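Local coordinates for tailspike protein (Siphovirus 9NA, PDB 3RIQ) that probably binds Salmonella lipopolysaccharide as the phage's receptor and cleaves its polysaccharide as an endorhamnosidase, at residues D44-F50 against V68-L74; L148-N154 against Y168-N174; L511-I517 against I529-D535; N452-V456 against G481-G485. All coordinates share one frame; numbering follows the deposited sequence.

Overall arrangement
Along the chain the contacts come in the order interaction 1, interaction 2, interaction 4, interaction 3. Interactions 1 and 2 sit side by side in the right-handed beta-helix, their centres about 10 Å apart: strands 46-49, 67-72, 146-151 and 166-171 pair in parallel, one after the other, as successive coils stack. Interaction 4 lies about 75 Å from interaction 1, centre to centre, in a five-stranded antiparallel sheet beyond the parallel strands. Interaction 3 belongs to a separate three-stranded antiparallel sheet, its centre about 94 Å from that of interaction 1. Of the four, the two in the antiparallel sheets near the C-terminus, interactions 3 and 4, are the ones that reach another subunit.

Interaction 1. Residues D44-F50 against V68-L74; sequences DGEAVDF and VLNWNNL
Phe50 drives the edge of its ring into the face of Trp71, a T-shaped pair with the planes 73° apart and Phe50 CE2 only 3.5 Å from Trp71 CG. This is the tight side. Leu74 CD1 lies over one face of the Phe50 ring, 3.8 Å from Phe50 CG, and Val48 CG1 covers the opposite face, so the phenyl is clamped from both sides. Val48 and Trp71 point the same way on neighbouring coils, with Val48 CB 4.0 Å from Trp71 CD1, and Leu23 and Ala27 of helix 23-29 close over this hydrophobic group. Between the two strands, parallel backbone bonds such as Val48 N to Asn70 O (2.8 Å) fix the register.

The other face is looser and polar. Ala47 offers just a methyl group beside Asn70 and Asn72, whose side-chain nitrogens look onward to Asn151, the Asn70 bond being weak. Asp49, with CG anti to its N (chi1 175°), swings its carboxylate within reach of Asn73: Asn73 ND2 bonds to Asp49 OD1 at 2.9 Å, approaching from above the carboxylate plane. A water links Asp49 OD2 and Asn73 ND2 by weak bonds. Since Gly51 N also donates to Asp49 OD1, two N-H groups grip that oxygen, which would favour the charged carboxylate.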
loop_
_atom_site.group_PDB
_atom_site.type_symbol
_atom_site.label_atom_id
_atom_site.label_comp_id
_atom_site.label_asym_id
_atom_site.label_seq_id
_atom_site.Cartn_x
_atom_site.Cartn_y
_atom_site.Cartn_z
ATOM N N ASP A 44 12.435 -27.474 34.393
ATOM C CA ASP A 44 13.404 -26.542 33.821
ATOM C C ASP A 44 14.714 -27.253 33.457
ATOM O O ASP A 44 15.358 -27.882 34.325
ATOM C CB ASP A 44 13.695 -25.472 34.861
ATOM C CG ASP A 44 14.682 -24.416 34.364
ATOM O OD1 ASP A 44 14.771 -24.179 33.124
ATOM O OD2 ASP A 44 15.404 -23.856 35.235
ATOM N N GLY A 45 15.086 -27.193 32.172
ATOM C CA GLY A 45 16.298 -27.818 31.701
ATOM C C GLY A 45 16.082 -29.188 31.090
ATOM O O GLY A 45 17.036 -29.807 30.615
ATOM N N GLU A 46 14.838 -29.665 31.108
ATOM C CA GLU A 46 14.495 -30.948 30.496
ATOM C C GLU A 46 14.906 -30.945 29.025
ATOM O O GLU A 46 14.840 -29.908 28.345
ATOM C CB GLU A 46 12.958 -31.199 30.604
ATOM C CG GLU A 46 12.540 -32.601 30.095
ATOM C CD GLU A 46 11.116 -32.972 30.450
ATOM O OE1 GLU A 46 10.548 -33.833 29.730
ATOM O OE2 GLU A 46 10.582 -32.434 31.450
ATOM N N ALA A 47 15.330 -32.100 28.527
ATOM C CA ALA A 47 15.716 -32.213 27.131
ATOM C C ALA A 47 15.012 -33.410 26.501
ATOM O O ALA A 47 14.757 -34.450 27.162
ATOM C CB ALA A 47 17.221 -32.362 27.016
ATOM N N VAL A 48 14.706 -33.270 25.222
ATOM C CA VAL A 48 14.077 -34.322 24.414
ATOM C C VAL A 48 14.927 -34.501 23.170
ATOM O O VAL A 48 15.142 -33.530 22.403
ATOM C CB VAL A 48 12.625 -33.982 24.015
ATOM C CG1 VAL A 48 11.996 -35.147 23.237
ATOM C CG2 VAL A 48 11.809 -33.687 25.276
ATOM N N ASP A 49 15.427 -35.728 22.996
ATOM C CA ASP A 49 16.247 -36.089 21.845
ATOM C C ASP A 49 15.365 -36.833 20.837
ATOM O O ASP A 49 14.884 -37.929 21.131
ATOM C CB ASP A 49 17.389 -37.019 22.331
ATOM C CG ASP A 49 18.266 -37.569 21.200
ATOM O OD1 ASP A 49 18.103 -37.248 20.019
ATOM O OD2 ASP A 49 19.195 -38.360 21.537
ATOM N N PHE A 50 15.135 -36.212 19.673
ATOM C CA PHE A 50 14.236 -36.779 18.648
ATOM C C PHE A 50 14.933 -37.682 17.648
ATOM O O PHE A 50 14.314 -38.135 16.672
ATOM C CB PHE A 50 13.483 -35.612 17.927
ATOM C CG PHE A 50 12.454 -34.939 18.808
ATOM C CD1 PHE A 50 11.204 -35.533 19.037
ATOM C CD2 PHE A 50 12.749 -33.711 19.431
ATOM C CE1 PHE A 50 10.259 -34.892 19.829
ATOM C CE2 PHE A 50 11.809 -33.078 20.249
ATOM C CZ PHE A 50 10.572 -33.644 20.431
ATOM N N VAL A 68 12.966 -23.740 30.823
ATOM C CA VAL A 68 13.183 -24.142 29.440
ATOM C C VAL A 68 12.935 -25.635 29.199
ATOM O O VAL A 68 13.353 -26.487 29.996
ATOM C CB VAL A 68 14.631 -23.745 28.973
ATOM C CG1 VAL A 68 15.711 -24.548 29.696
ATOM C CG2 VAL A 68 14.799 -23.962 27.476
ATOM N N LEU A 69 12.284 -25.936 28.080
ATOM C CA LEU A 69 12.166 -27.320 27.570
ATOM C C LEU A 69 12.990 -27.365 26.260
ATOM O O LEU A 69 12.664 -26.663 25.287
ATOM C CB LEU A 69 10.681 -27.639 27.320
ATOM C CG LEU A 69 10.354 -28.981 26.630
ATOM C CD1 LEU A 69 10.919 -30.189 27.445
ATOM C CD2 LEU A 69 8.829 -29.114 26.506
ATOM N N ASN A 70 14.065 -28.152 26.235
ATOM C CA ASN A 70 14.961 -28.263 25.041
ATOM C C ASN A 70 14.530 -29.378 24.114
ATOM O O ASN A 70 14.309 -30.530 24.549
ATOM C CB ASN A 70 16.403 -28.555 25.493
ATOM C CG ASN A 70 16.959 -27.491 26.396
ATOM O OD1 ASN A 70 17.025 -27.645 27.638
ATOM N ND2 ASN A 70 17.390 -26.411 25.797
ATOM N N TRP A 71 14.420 -29.056 22.825
ATOM C CA TRP A 71 14.143 -30.043 21.782
ATOM C C TRP A 71 15.361 -30.159 20.886
ATOM O O TRP A 71 15.735 -29.200 20.170
ATOM C CB TRP A 71 12.915 -29.639 20.977
ATOM C CG TRP A 71 11.595 -29.936 21.661
ATOM C CD1 TRP A 71 11.375 -30.316 22.986
ATOM C CD2 TRP A 71 10.317 -29.891 21.041
ATOM N NE1 TRP A 71 10.014 -30.507 23.187
ATOM C CE2 TRP A 71 9.350 -30.247 22.016
ATOM C CE3 TRP A 71 9.880 -29.567 19.732
ATOM C CZ2 TRP A 71 7.950 -30.263 21.729
ATOM C CZ3 TRP A 71 8.519 -29.604 19.452
ATOM C CH2 TRP A 71 7.561 -29.953 20.450
ATOM N N ASN A 72 15.967 -31.348 20.911
ATOM C CA ASN A 72 17.265 -31.596 20.246
ATOM C C ASN A 72 17.109 -32.655 19.167
ATOM O O ASN A 72 16.255 -33.533 19.270
ATOM C CB ASN A 72 18.281 -32.086 21.284
ATOM C CG ASN A 72 18.459 -31.106 22.407
ATOM O OD1 ASN A 72 18.602 -31.476 23.585
ATOM N ND2 ASN A 72 18.496 -29.857 22.064
ATOM N N ASN A 73 17.921 -32.556 18.129
ATOM C CA ASN A 73 17.937 -33.524 17.026
ATOM C C ASN A 73 16.585 -33.748 16.358
ATOM O O ASN A 73 16.263 -34.850 15.953
ATOM C CB ASN A 73 18.531 -34.865 17.498
ATOM C CG ASN A 73 19.915 -34.689 18.071
ATOM O OD1 ASN A 73 20.761 -34.014 17.480
ATOM N ND2 ASN A 73 20.176 -35.325 19.195
ATOM N N LEU A 74 15.819 -32.689 16.185
ATOM C CA LEU A 74 14.580 -32.829 15.453
ATOM C C LEU A 74 14.924 -32.850 13.990
ATOM O O LEU A 74 15.659 -31.976 13.528
ATOM C CB LEU A 74 13.646 -31.629 15.786
ATOM C CG LEU A 74 12.241 -31.690 15.193
ATOM C CD1 LEU A 74 11.534 -32.998 15.637
ATOM C CD2 LEU A 74 11.395 -30.443 15.636
HETATM O O HOH W 1 21.641 -36.327 21.266
#

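Interaction 2. Residues L148-N154 against Y168-N174; sequences LRVNSAN and YLFTLCN
Val150 presses its branched CB against the Phe170 ring, with Val150 CB 3.7 Å from Phe170 CD1 in an oblique approach, while both side chains point into the interior of the coil. Next to it, Leu148 lays its CD2 methyl at the edge of the Tyr168 ring, close to the ring plane. At the turn the sulfur of Cys173 seats against the notch formed by Val150 CG1 and Ala153 CB, each 4.1 Å from Cys173 SG. The same sulfur accepts a hydrogen bond from Ala153 N, 3.5 Å from Cys173 SG.

On the outward face, Arg149 runs extended alongside Leu169, with Leu169 CD2 nestled 3.6 Å from Arg149 NE. Having CG anti to the main-chain nitrogen (chi1 -172°) carries the guanidinium outward from the sheet and over toward Thr171 on the next coil, where Arg149 NE meets Thr171 OG1 at 2.9 Å in the guanidinium plane. Further along, Asn154 and Asn174 lie side by side, Asn174 ND2 donating to Asn154 OD1 at 3.0 Å.

Glu194 takes both a salt bridge from Arg149 NH2 and a hydrogen bond with Thr171 OG1. Because that hydroxyl already accepts from Arg149, it presumably donates to Glu194, and the three groups form a charge-compensated network on the outward face of the stacked coils.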
loop_
_atom_site.group_PDB
_atom_site.type_symbol
_atom_site.label_atom_id
_atom_site.label_comp_id
_atom_site.label_asym_id
_atom_site.label_seq_id
_atom_site.Cartn_x
_atom_site.Cartn_y
_atom_site.Cartn_z
ATOM N N LEU A 148 10.149 -22.864 24.952
ATOM C CA LEU A 148 10.612 -24.005 24.146
ATOM C C LEU A 148 11.887 -23.550 23.455
ATOM O O LEU A 148 11.872 -22.550 22.737
ATOM C CB LEU A 148 9.547 -24.357 23.074
ATOM C CG LEU A 148 9.845 -25.707 22.358
ATOM C CD1 LEU A 148 9.718 -26.901 23.338
ATOM C CD2 LEU A 148 8.945 -25.855 21.130
ATOM N N ARG A 149 12.977 -24.300 23.631
ATOM C CA ARG A 149 14.228 -24.017 22.938
ATOM C C ARG A 149 14.494 -25.156 21.970
ATOM O O ARG A 149 14.752 -26.304 22.398
ATOM C CB ARG A 149 15.378 -23.869 23.929
ATOM C CG ARG A 149 16.676 -23.374 23.275
ATOM C CD ARG A 149 17.806 -23.232 24.264
ATOM N NE ARG A 149 18.764 -22.238 23.764
ATOM C CZ ARG A 149 19.746 -21.720 24.494
ATOM N NH1 ARG A 149 19.964 -22.186 25.733
ATOM N NH2 ARG A 149 20.522 -20.758 23.986
ATOM N N VAL A 150 14.415 -24.853 20.673
ATOM C CA VAL A 150 14.681 -25.832 19.608
ATOM C C VAL A 150 16.131 -25.603 19.176
ATOM O O VAL A 150 16.462 -24.504 18.708
ATOM C CB VAL A 150 13.704 -25.652 18.442
ATOM C CG1 VAL A 150 14.085 -26.534 17.262
ATOM C CG2 VAL A 150 12.274 -25.911 18.894
ATOM N N ASN A 151 16.989 -26.613 19.366
ATOM C CA ASN A 151 18.419 -26.440 19.125
ATOM C C ASN A 151 18.889 -27.107 17.840
ATOM O O ASN A 151 18.614 -28.298 17.610
ATOM C CB ASN A 151 19.181 -27.060 20.300
ATOM C CG ASN A 151 18.873 -26.378 21.651
ATOM O OD1 ASN A 151 18.474 -27.035 22.654
ATOM N ND2 ASN A 151 19.059 -25.097 21.687
ATOM N N SER A 152 19.605 -26.349 17.017
ATOM C CA SER A 152 20.291 -26.852 15.819
ATOM C C SER A 152 19.366 -27.713 14.959
ATOM O O SER A 152 19.680 -28.867 14.660
ATOM C CB SER A 152 21.550 -27.624 16.216
ATOM O OG SER A 152 22.462 -26.719 16.804
ATOM N N ALA A 153 18.220 -27.146 14.584
ATOM C CA ALA A 153 17.307 -27.792 13.641
ATOM C C ALA A 153 17.211 -26.963 12.372
ATOM O O ALA A 153 17.285 -25.721 12.439
ATOM C CB ALA A 153 15.917 -27.984 14.290
ATOM N N ASN A 154 17.048 -27.646 11.232
ATOM C CA ASN A 154 16.910 -26.989 9.941
ATOM C C ASN A 154 15.596 -27.390 9.334
ATOM O O ASN A 154 15.185 -28.559 9.428
ATOM C CB ASN A 154 18.051 -27.365 8.991
ATOM C CG ASN A 154 19.385 -26.754 9.375
ATOM O OD1 ASN A 154 19.476 -25.651 9.911
ATOM N ND2 ASN A 154 20.449 -27.491 9.076
ATOM N N TYR A 168 9.067 -19.024 22.236
ATOM C CA TYR A 168 9.790 -19.969 21.401
ATOM C C TYR A 168 11.146 -19.399 21.064
ATOM O O TYR A 168 11.263 -18.282 20.509
ATOM C CB TYR A 168 9.017 -20.283 20.099
ATOM C CG TYR A 168 7.683 -20.936 20.407
ATOM C CD1 TYR A 168 7.542 -22.328 20.398
ATOM C CD2 TYR A 168 6.561 -20.156 20.736
ATOM C CE1 TYR A 168 6.326 -22.916 20.712
ATOM C CE2 TYR A 168 5.350 -20.734 21.056
ATOM C CZ TYR A 168 5.236 -22.115 21.057
ATOM O OH TYR A 168 4.027 -22.699 21.346
ATOM N N LEU A 169 12.175 -20.194 21.370
ATOM C CA LEU A 169 13.585 -19.796 21.119
ATOM C C LEU A 169 14.217 -20.814 20.160
ATOM O O LEU A 169 14.293 -22.004 20.502
ATOM C CB LEU A 169 14.333 -19.720 22.451
ATOM C CG LEU A 169 15.861 -19.565 22.392
ATOM C CD1 LEU A 169 16.219 -18.251 21.764
ATOM C CD2 LEU A 169 16.348 -19.602 23.803
ATOM N N PHE A 170 14.683 -20.359 19.005
ATOM C CA PHE A 170 15.329 -21.232 18.016
ATOM C C PHE A 170 16.798 -20.874 18.030
ATOM O O PHE A 170 17.179 -19.734 17.664
ATOM C CB PHE A 170 14.716 -21.006 16.619
ATOM C CG PHE A 170 13.292 -21.421 16.549
ATOM C CD1 PHE A 170 12.976 -22.754 16.280
ATOM C CD2 PHE A 170 12.256 -20.504 16.772
ATOM C CE1 PHE A 170 11.619 -23.188 16.224
ATOM C CE2 PHE A 170 10.907 -20.919 16.714
ATOM C CZ PHE A 170 10.591 -22.265 16.477
ATOM N N THR A 171 17.614 -21.839 18.436
ATOM C CA THR A 171 19.073 -21.639 18.608
ATOM C C THR A 171 19.823 -22.361 17.504
ATOM O O THR A 171 19.701 -23.577 17.387
ATOM C CB THR A 171 19.519 -22.104 20.004
ATOM O OG1 THR A 171 18.839 -21.300 20.980
ATOM C CG2 THR A 171 21.050 -21.961 20.212
ATOM N N LEU A 172 20.617 -21.620 16.722
ATOM C CA LEU A 172 21.406 -22.202 15.600
ATOM C C LEU A 172 20.517 -22.958 14.597
ATOM O O LEU A 172 20.889 -24.050 14.098
ATOM C CB LEU A 172 22.587 -23.093 16.073
ATOM C CG LEU A 172 23.716 -22.357 16.817
ATOM C CD1 LEU A 172 24.782 -23.382 17.245
ATOM C CD2 LEU A 172 24.368 -21.305 15.920
ATOM N N CYS A 173 19.342 -22.389 14.310
ATOM C CA CYS A 173 18.434 -22.973 13.360
ATOM C C CYS A 173 18.463 -22.229 12.041
ATOM O O CYS A 173 18.839 -21.042 11.989
ATOM C CB CYS A 173 16.985 -22.959 13.906
ATOM S SG CYS A 173 16.750 -24.072 15.366
ATOM N N ASN A 174 17.992 -22.899 10.989
ATOM C CA ASN A 174 17.829 -22.261 9.666
ATOM C C ASN A 174 16.533 -22.762 9.044
ATOM O O ASN A 174 16.067 -23.878 9.345
ATOM C CB ASN A 174 18.978 -22.620 8.723
ATOM C CG ASN A 174 20.316 -22.155 9.234
ATOM O OD1 ASN A 174 20.678 -20.976 9.103
ATOM N ND2 ASN A 174 21.068 -23.093 9.843
HETATM O O HOH W 2 20.809 -26.155 12.356
#

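Interaction 3. Residues L511-I517 against I529-D535; sequences LEFNSSI and ILAKKPD
Lys532 reaches out fully extended to the loop that precedes strand 516-521, and its ammonium settles on two backbone carbonyls. Lys532 NZ is 3.0 Å from Glu512 O, standing well above that carbonyl's plane, and 3.2 Å from Leu511 O. A water bridges NZ and Leu511 O as well. Along the way the aliphatic chain passes Asn514, whose OD1 comes 3.4 Å from Lys532 CE.

The next shell holds the loop in that shape. Ser516 OG donates to Phe513 O at 2.6 Å in the carbonyl plane, cinching the turn from inside. Ser515 and Ser516 together face Lys532 as a G1 beta bulge, Ser515 taking the left-handed conformation (phi 64°), and Lys532 N closes on Ser516 O at 2.8 Å. Leu511 and Leu530 pass alongside, pointing opposite ways, with Leu511 CD1 3.8 Å from Leu530 CD2. Beyond the bulge, Ile517 crosses Ile529 and sets its CG2 3.9 Å from Ala531 CB.

Strands 516-521 and 527-532 form a hairpin, and strand 538-542 pairs with the second of them, Phe538 lying on Leu530 and Lys532. From the other edge the sheet runs on antiparallel into a strand of the second subunit, continuing at Ser516 and Ile517.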
loop_
_atom_site.group_PDB
_atom_site.type_symbol
_atom_site.label_atom_id
_atom_site.label_comp_id
_atom_site.label_asym_id
_atom_site.label_seq_id
_atom_site.Cartn_x
_atom_site.Cartn_y
_atom_site.Cartn_z
ATOM N N LEU A 511 18.156 50.033 -13.076
ATOM C CA LEU A 511 17.309 49.585 -14.203
ATOM C C LEU A 511 18.118 48.602 -15.039
ATOM O O LEU A 511 19.098 48.988 -15.717
ATOM C CB LEU A 511 16.829 50.766 -15.079
ATOM C CG LEU A 511 15.882 51.758 -14.394
ATOM C CD1 LEU A 511 15.626 53.036 -15.218
ATOM C CD2 LEU A 511 14.546 51.068 -14.051
ATOM N N GLU A 512 17.719 47.333 -15.009
ATOM C CA GLU A 512 18.549 46.305 -15.657
ATOM C C GLU A 512 18.464 46.360 -17.166
ATOM O O GLU A 512 19.482 46.303 -17.858
ATOM C CB GLU A 512 18.170 44.911 -15.153
ATOM C CG GLU A 512 18.952 43.794 -15.828
ATOM C CD GLU A 512 18.818 42.443 -15.148
ATOM O OE1 GLU A 512 19.629 41.562 -15.503
ATOM O OE2 GLU A 512 17.914 42.248 -14.294
ATOM N N PHE A 513 17.243 46.472 -17.682
ATOM C CA PHE A 513 17.038 46.243 -19.101
ATOM C C PHE A 513 16.805 47.515 -19.886
ATOM O O PHE A 513 16.105 48.452 -19.416
ATOM C CB PHE A 513 15.881 45.253 -19.348
ATOM C CG PHE A 513 16.154 43.864 -18.807
ATOM C CD1 PHE A 513 15.448 43.360 -17.708
ATOM C CD2 PHE A 513 17.166 43.088 -19.365
ATOM C CE1 PHE A 513 15.733 42.093 -17.179
ATOM C CE2 PHE A 513 17.451 41.805 -18.856
ATOM C CZ PHE A 513 16.735 41.320 -17.755
ATOM N N ASN A 514 17.341 47.522 -21.111
ATOM C CA ASN A 514 17.018 48.595 -22.073
ATOM C C ASN A 514 15.498 48.761 -22.212
ATOM O O ASN A 514 14.740 47.770 -22.103
ATOM C CB ASN A 514 17.623 48.284 -23.446
ATOM C CG ASN A 514 19.133 48.283 -23.427
ATOM O OD1 ASN A 514 19.741 48.700 -22.450
ATOM N ND2 ASN A 514 19.744 47.797 -24.507
ATOM N N SER A 515 15.046 49.998 -22.455
ATOM C CA SER A 515 13.635 50.315 -22.655
ATOM C C SER A 515 12.812 50.035 -21.401
ATOM O O SER A 515 11.811 49.287 -21.416
ATOM C CB SER A 515 13.083 49.621 -23.899
ATOM O OG SER A 515 11.947 50.312 -24.396
ATOM N N SER A 516 13.244 50.645 -20.310
ATOM C CA SER A 516 12.530 50.529 -19.026
ATOM C C SER A 516 12.661 51.824 -18.221
ATOM O O SER A 516 13.543 52.621 -18.485
ATOM C CB SER A 516 12.969 49.301 -18.214
ATOM O OG SER A 516 14.296 49.399 -17.729
ATOM N N ILE A 517 11.747 52.044 -17.275
ATOM C CA ILE A 517 11.739 53.256 -16.423
ATOM C C ILE A 517 11.556 52.914 -14.954
ATOM O O ILE A 517 11.060 51.830 -14.604
ATOM C CB ILE A 517 10.635 54.276 -16.876
ATOM C CG1 ILE A 517 9.220 53.677 -16.681
ATOM C CG2 ILE A 517 10.876 54.686 -18.361
ATOM C CD1 ILE A 517 8.095 54.693 -16.877
ATOM N N ILE A 529 11.299 60.544 -13.281
ATOM C CA ILE A 529 11.388 59.254 -13.952
ATOM C C ILE A 529 12.803 59.104 -14.459
ATOM O O ILE A 529 13.255 59.955 -15.218
ATOM C CB ILE A 529 10.421 59.178 -15.163
ATOM C CG1 ILE A 529 8.961 59.383 -14.707
ATOM C CG2 ILE A 529 10.629 57.855 -15.957
ATOM C CD1 ILE A 529 7.977 59.572 -15.875
ATOM N N LEU A 530 13.497 58.038 -14.049
ATOM C CA LEU A 530 14.736 57.650 -14.731
ATOM C C LEU A 530 14.348 56.738 -15.892
ATOM O O LEU A 530 13.644 55.732 -15.694
ATOM C CB LEU A 530 15.667 56.917 -13.766
ATOM C CG LEU A 530 16.994 56.464 -14.368
ATOM C CD1 LEU A 530 17.898 57.656 -14.783
ATOM C CD2 LEU A 530 17.726 55.581 -13.380
ATOM N N ALA A 531 14.790 57.070 -17.105
ATOM C CA ALA A 531 14.441 56.264 -18.289
ATOM C C ALA A 531 15.685 55.680 -18.896
ATOM O O ALA A 531 16.595 56.435 -19.266
ATOM C CB ALA A 531 13.759 57.118 -19.307
ATOM N N LYS A 532 15.701 54.350 -19.036
ATOM C CA LYS A 532 16.758 53.662 -19.762
ATOM C C LYS A 532 16.243 53.409 -21.181
ATOM O O LYS A 532 15.359 52.593 -21.393
ATOM C CB LYS A 532 17.120 52.354 -19.045
ATOM C CG LYS A 532 18.401 51.687 -19.620
ATOM C CD LYS A 532 18.854 50.488 -18.792
ATOM C CE LYS A 532 20.212 49.948 -19.299
ATOM N NZ LYS A 532 20.822 48.918 -18.388
ATOM N N LYS A 533 16.772 54.161 -22.143
ATOM C CA LYS A 533 16.293 54.127 -23.523
ATOM C C LYS A 533 16.574 52.784 -24.220
ATOM O O LYS A 533 17.301 51.952 -23.693
ATOM C CB LYS A 533 16.926 55.293 -24.304
ATOM C CG LYS A 533 16.392 56.670 -23.880
ATOM C CD LYS A 533 17.100 57.803 -24.670
ATOM C CE LYS A 533 18.340 58.314 -23.939
ATOM N NZ LYS A 533 19.282 59.206 -24.769
ATOM N N PRO A 534 15.996 52.572 -25.417
ATOM C CA PRO A 534 16.250 51.329 -26.147
ATOM C C PRO A 534 17.734 51.070 -26.468
ATOM O O PRO A 534 18.136 49.898 -26.603
ATOM C CB PRO A 534 15.411 51.497 -27.414
ATOM C CG PRO A 534 14.232 52.337 -26.946
ATOM C CD PRO A 534 14.889 53.346 -26.015
ATOM N N ASP A 535 18.531 52.139 -26.554
ATOM C CA ASP A 535 19.961 51.987 -26.840
ATOM C C ASP A 535 20.812 51.857 -25.570
ATOM O O ASP A 535 22.039 51.747 -25.667
ATOM C CB ASP A 535 20.473 53.110 -27.767
ATOM C CG ASP A 535 20.489 54.476 -27.101
ATOM O OD1 ASP A 535 20.114 54.577 -25.919
ATOM O OD2 ASP A 535 20.859 55.473 -27.771
HETATM O O HOH W 3 21.861 49.810 -15.944
#

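Interaction 4. Residues N452-V456 against G481-G485; sequences NPSLV and GARVG
Arg483 spreads its guanidinium over Val456, with the Val456 CG2 methyl 3.5 Å from Arg483 CZ and centred over the face of the flat group. The arginine gets there by folding: its CG lies anti to the carbonyl carbon, but chi2 sits at -129°, away from the usual staggered values, and chi3 at 63° kinks the chain once more. The bent side chain therefore crosses Val456 at about a right angle instead of lying along it. On the valine, CG2 stands beside the main-chain nitrogen and CG1 anti to it, the rotation that lifts CG2 under the guanidinium. At the rim of the group, Arg483 NH1 donates to Pro453 O at 2.9 Å, lying 33° off the carbonyl plane although the oxygen itself is close to the guanidinium plane. NH2 adds a weak bond to the same oxygen.

Strands 455-461 and 482-489 are not neighbours: in the five-stranded antiparallel sheet, strand 470-479 runs between them, and the arginine bridges across it. That middle strand helps to fix the guanidinium's rotation, together with the bond to Pro453 O, because Ser476 OG bonds to Arg483 NE. Ser454 and Leu455 form a classic beta bulge facing Met443.

Pro453 crosses the arginine at roughly a right angle too, its CG 3.8 Å from Arg483 NH1. Just past the proline, Ser454 O is bonded to Ser471 OG of the second subunit.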
loop_
_atom_site.group_PDB
_atom_site.type_symbol
_atom_site.label_atom_id
_atom_site.label_comp_id
_atom_site.label_asym_id
_atom_site.label_seq_id
_atom_site.Cartn_x
_atom_site.Cartn_y
_atom_site.Cartn_z
ATOM N N ASN A 452 12.780 34.519 6.276
ATOM C CA ASN A 452 11.653 35.127 5.577
ATOM C C ASN A 452 11.699 34.886 4.073
ATOM O O ASN A 452 12.785 34.721 3.499
ATOM C CB ASN A 452 11.639 36.649 5.840
ATOM C CG ASN A 452 11.572 36.981 7.313
ATOM O OD1 ASN A 452 12.510 37.589 7.875
ATOM N ND2 ASN A 452 10.489 36.560 7.964
ATOM N N PRO A 453 10.522 34.862 3.424
ATOM C CA PRO A 453 10.472 34.613 1.979
ATOM C C PRO A 453 11.013 35.787 1.160
ATOM O O PRO A 453 10.896 36.926 1.580
ATOM C CB PRO A 453 8.964 34.364 1.713
ATOM C CG PRO A 453 8.245 35.097 2.826
ATOM C CD PRO A 453 9.170 34.901 4.030
ATOM N N SER A 454 11.593 35.494 -0.005
ATOM C CA SER A 454 12.080 36.543 -0.897
ATOM C C SER A 454 10.942 37.130 -1.751
ATOM O O SER A 454 11.069 38.223 -2.299
ATOM C CB SER A 454 13.197 35.993 -1.801
ATOM O OG SER A 454 14.421 35.825 -1.064
ATOM N N LEU A 455 9.817 36.425 -1.838
ATOM C CA LEU A 455 8.672 36.872 -2.645
ATOM C C LEU A 455 7.395 36.467 -1.941
ATOM O O LEU A 455 7.292 35.316 -1.502
ATOM C CB LEU A 455 8.730 36.230 -4.041
ATOM C CG LEU A 455 7.648 36.554 -5.086
ATOM C CD1 LEU A 455 8.204 36.300 -6.491
ATOM C CD2 LEU A 455 6.337 35.760 -4.860
ATOM N N VAL A 456 6.440 37.386 -1.819
ATOM C CA VAL A 456 5.094 37.035 -1.371
ATOM C C VAL A 456 4.067 37.649 -2.313
ATOM O O VAL A 456 4.083 38.875 -2.556
ATOM C CB VAL A 456 4.806 37.546 0.065
ATOM C CG1 VAL A 456 3.397 37.153 0.459
ATOM C CG2 VAL A 456 5.843 37.005 1.071
ATOM N N GLY A 481 15.182 42.476 5.875
ATOM C CA GLY A 481 14.253 41.648 6.627
ATOM C C GLY A 481 12.812 42.127 6.658
ATOM O O GLY A 481 11.967 41.487 7.280
ATOM N N ALA A 482 12.535 43.259 6.003
ATOM C CA ALA A 482 11.193 43.828 5.948
ATOM C C ALA A 482 10.627 43.817 4.526
ATOM O O ALA A 482 11.370 44.005 3.549
ATOM C CB ALA A 482 11.187 45.246 6.514
ATOM N N ARG A 483 9.322 43.581 4.392
ATOM C CA ARG A 483 8.753 43.572 3.037
ATOM C C ARG A 483 8.794 44.967 2.415
ATOM O O ARG A 483 8.531 45.978 3.099
ATOM C CB ARG A 483 7.349 42.971 3.007
ATOM C CG ARG A 483 7.308 41.565 3.636
ATOM C CD ARG A 483 6.643 40.519 2.771
ATOM N NE ARG A 483 7.328 40.273 1.511
ATOM C CZ ARG A 483 8.344 39.427 1.357
ATOM N NH1 ARG A 483 8.852 38.788 2.413
ATOM N NH2 ARG A 483 8.858 39.229 0.140
ATOM N N VAL A 484 9.131 45.025 1.123
ATOM C CA VAL A 484 9.318 46.319 0.436
ATOM C C VAL A 484 8.889 46.227 -1.030
ATOM O O VAL A 484 8.667 45.139 -1.553
ATOM C CB VAL A 484 10.809 46.795 0.441
ATOM C CG1 VAL A 484 11.334 47.043 1.846
ATOM C CG2 VAL A 484 11.693 45.841 -0.320
ATOM N N GLY A 485 8.831 47.366 -1.700
ATOM C CA GLY A 485 8.591 47.379 -3.142
ATOM C C GLY A 485 7.262 46.758 -3.533
ATOM O O GLY A 485 7.192 45.979 -4.472
#